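Local coordinates for alcohol dehydrogenase IV (Corynebacterium glutamicum, PDB 3IV7), which belongs to the iron-containing alcohol dehydrogenases and probably acts as an NAD-dependent maleylacetate reductase, at residues I199-Q204 / A222-Y227. Residues are numbered along the deposited sequence; the frame is centred on the assembly and turned at random.
Sequences IRALNQ and ALYGAY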
loop_
_atom_site.group_PDB
_atom_site.type_symbol
_atom_site.label_atom_id
_atom_site.label_comp_id
_atom_site.label_asym_id
_atom_site.label_seq_id
_atom_site.Cartn_x
_atom_site.Cartn_y
_atom_site.Cartn_z
ATOM N N ILE A 199 -10.773 -7.775 -4.132
ATOM C CA ILE A 199 -12.031 -8.297 -4.658
ATOM C C ILE A 199 -11.855 -8.670 -6.140
ATOM O O ILE A 199 -12.259 -9.753 -6.556
ATOM C CB ILE A 199 -13.199 -7.303 -4.534
ATOM C CG1 ILE A 199 -13.524 -7.029 -3.064
ATOM C CG2 ILE A 199 -14.454 -7.846 -5.256
ATOM C CD1 ILE A 199 -14.570 -5.897 -2.844
ATOM N N ARG A 200 -11.231 -7.784 -6.909
ATOM C CA ARG A 200 -11.011 -8.029 -8.325
ATOM C C ARG A 200 -10.220 -9.320 -8.556
ATOM O O ARG A 200 -10.652 -10.173 -9.325
ATOM C CB ARG A 200 -10.259 -6.857 -8.975
ATOM C CG ARG A 200 -10.077 -7.002 -10.521
ATOM C CD ARG A 200 -8.951 -6.099 -11.067
ATOM N NE ARG A 200 -7.656 -6.366 -10.431
ATOM C CZ ARG A 200 -6.853 -7.392 -10.725
ATOM N NH1 ARG A 200 -7.212 -8.302 -11.633
ATOM N NH2 ARG A 200 -5.700 -7.539 -10.071
ATOM N N ALA A 201 -9.089 -9.465 -7.858
ATOM C CA ALA A 201 -8.217 -10.629 -8.028
ATOM C C ALA A 201 -8.871 -11.935 -7.605
ATOM O O ALA A 201 -8.733 -12.940 -8.287
ATOM C CB ALA A 201 -6.870 -10.426 -7.288
ATOM N N LEU A 202 -9.562 -11.934 -6.474
ATOM C CA LEU A 202 -10.223 -13.135 -5.998
ATOM C C LEU A 202 -11.403 -13.546 -6.861
ATOM O O LEU A 202 -11.619 -14.734 -7.111
ATOM C CB LEU A 202 -10.636 -12.992 -4.547
ATOM C CG LEU A 202 -9.456 -13.085 -3.596
ATOM C CD1 LEU A 202 -9.723 -12.373 -2.289
ATOM C CD2 LEU A 202 -9.033 -14.556 -3.378
ATOM N N ASN A 203 -12.148 -12.564 -7.343
ATOM C CA ASN A 203 -13.309 -12.820 -8.205
ATOM C C ASN A 203 -12.889 -13.430 -9.538
ATOM O O ASN A 203 -13.579 -14.284 -10.102
ATOM C CB ASN A 203 -14.063 -11.510 -8.437
ATOM C CG ASN A 203 -15.279 -11.698 -9.187
ATOM O OD1 ASN A 203 -16.199 -12.407 -8.738
ATOM N ND2 ASN A 203 -15.355 -11.067 -10.372
ATOM N N GLN A 204 -11.731 -13.020 -10.009
ATOM C CA GLN A 204 -11.152 -13.546 -11.246
ATOM C C GLN A 204 -10.547 -14.926 -11.010
ATOM O O GLN A 204 -10.782 -15.855 -11.782
ATOM C CB GLN A 204 -10.047 -12.588 -11.753
ATOM C CG GLN A 204 -10.567 -11.304 -12.385
ATOM C CD GLN A 204 -11.236 -11.544 -13.732
ATOM O OE1 GLN A 204 -10.691 -12.246 -14.614
ATOM N NE2 GLN A 204 -12.420 -10.976 -13.903
ATOM N N ALA A 222 -5.598 -15.651 -6.924
ATOM C CA ALA A 222 -6.151 -15.875 -5.606
ATOM C C ALA A 222 -5.151 -15.490 -4.518
ATOM O O ALA A 222 -5.514 -14.873 -3.518
ATOM C CB ALA A 222 -6.587 -17.375 -5.439
ATOM N N LEU A 223 -3.896 -15.908 -4.694
ATOM C CA LEU A 223 -2.872 -15.667 -3.698
ATOM C C LEU A 223 -2.593 -14.149 -3.616
ATOM O O LEU A 223 -2.492 -13.570 -2.523
ATOM C CB LEU A 223 -1.598 -16.453 -4.085
ATOM C CG LEU A 223 -0.719 -17.063 -3.025
ATOM C CD1 LEU A 223 -1.498 -17.812 -1.901
ATOM C CD2 LEU A 223 0.278 -17.998 -3.704
ATOM N N TYR A 224 -2.463 -13.516 -4.761
ATOM C CA TYR A 224 -2.253 -12.060 -4.803
ATOM C C TYR A 224 -3.444 -11.340 -4.160
ATOM O O TYR A 224 -3.262 -10.404 -3.350
ATOM C CB TYR A 224 -2.024 -11.585 -6.252
ATOM C CG TYR A 224 -2.087 -10.092 -6.440
ATOM C CD1 TYR A 224 -0.989 -9.300 -6.194
ATOM C CD2 TYR A 224 -3.246 -9.481 -6.899
ATOM C CE1 TYR A 224 -1.041 -7.906 -6.360
ATOM C CE2 TYR A 224 -3.312 -8.111 -7.077
ATOM C CZ TYR A 224 -2.207 -7.316 -6.773
ATOM O OH TYR A 224 -2.266 -5.949 -6.963
ATOM N N GLY A 225 -4.655 -11.791 -4.495
ATOM C CA GLY A 225 -5.895 -11.234 -3.913
ATOM C C GLY A 225 -5.928 -11.346 -2.422
ATOM O O GLY A 225 -6.258 -10.394 -1.709
ATOM N N ALA A 226 -5.569 -12.512 -1.940
ATOM C CA ALA A 226 -5.521 -12.769 -0.537
ATOM C C ALA A 226 -4.575 -11.816 0.179
ATOM O O ALA A 226 -4.848 -11.396 1.284
ATOM C CB ALA A 226 -5.091 -14.241 -0.290
ATOM N N TYR A 227 -3.444 -11.493 -0.450
ATOM C CA TYR A 227 -2.487 -10.582 0.172
ATOM C C TYR A 227 -3.082 -9.190 0.326
ATOM O O TYR A 227 -3.091 -8.622 1.445
ATOM C CB TYR A 227 -1.187 -10.512 -0.616
ATOM C CG TYR A 227 -0.173 -9.595 0.043
ATOM C CD1 TYR A 227 0.383 -9.911 1.268
ATOM C CD2 TYR A 227 0.184 -8.388 -0.547
ATOM C CE1 TYR A 227 1.292 -9.044 1.898
ATOM C CE2 TYR A 227 1.095 -7.537 0.046
ATOM C CZ TYR A 227 1.658 -7.865 1.257
ATOM O OH TYR A 227 2.532 -6.978 1.850
#
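The ring of Tyr224 is met at its edge, in the ring plane, by the methyl of Ala201, whose CB lies 3.8 Å from Tyr224 CD2. Arg200 comes in obliquely at the neighbouring ring carbon: its NH2 lies 3.9 Å from Tyr224 CE2, which in turn sits at the edge of the guanidinium, near its plane. Guanidinium and ring planes are 41° apart, so the two flat groups are not stacked. Tyr224 CG stands anti to its backbone N (chi1 168°), which carries the ring over towards Ala201 and Arg200. Beyond the ring, Glu197, one turn before Ala201 on the same helix, ties the two polar ends together, its OE2 hydrogen-bonded to Tyr224 OH and forming a salt bridge with Arg200 NH2. The bend of the arginine chain at its third torsion helps turn the guanidinium to this site. Phe19 of strand 7-20 and Pro189 of the second subunit also pack against Tyr224.

Helices 189-211 and 216-236 form an antiparallel helical hairpin in the all-helical C-terminal part of the iron-containing alcohol dehydrogenase fold, and the local axes here approach to 7.5 Å at 152°. Such closeness rests on small residues: Ala201 CB sits 3.6 Å from Gly225 CA, and Leu202 CG lies 4.0 Å from Gly225 CA, so that here the side chains of helix 189-211 meet bare backbone. The two methyls of Leu202 lie against the backbone of helix 216-236. Its CD1 is 3.9 Å from Gly225 C, while CD2 is 3.5 Å from Ala222 O, a carbonyl already engaged within its helix by Ala226 N; CD2 also touches the Ala222 methyl. Leu175 of helix 164-181 also touches Leu202, and Tyr122, from a loop, touches Ala222 and Ala226.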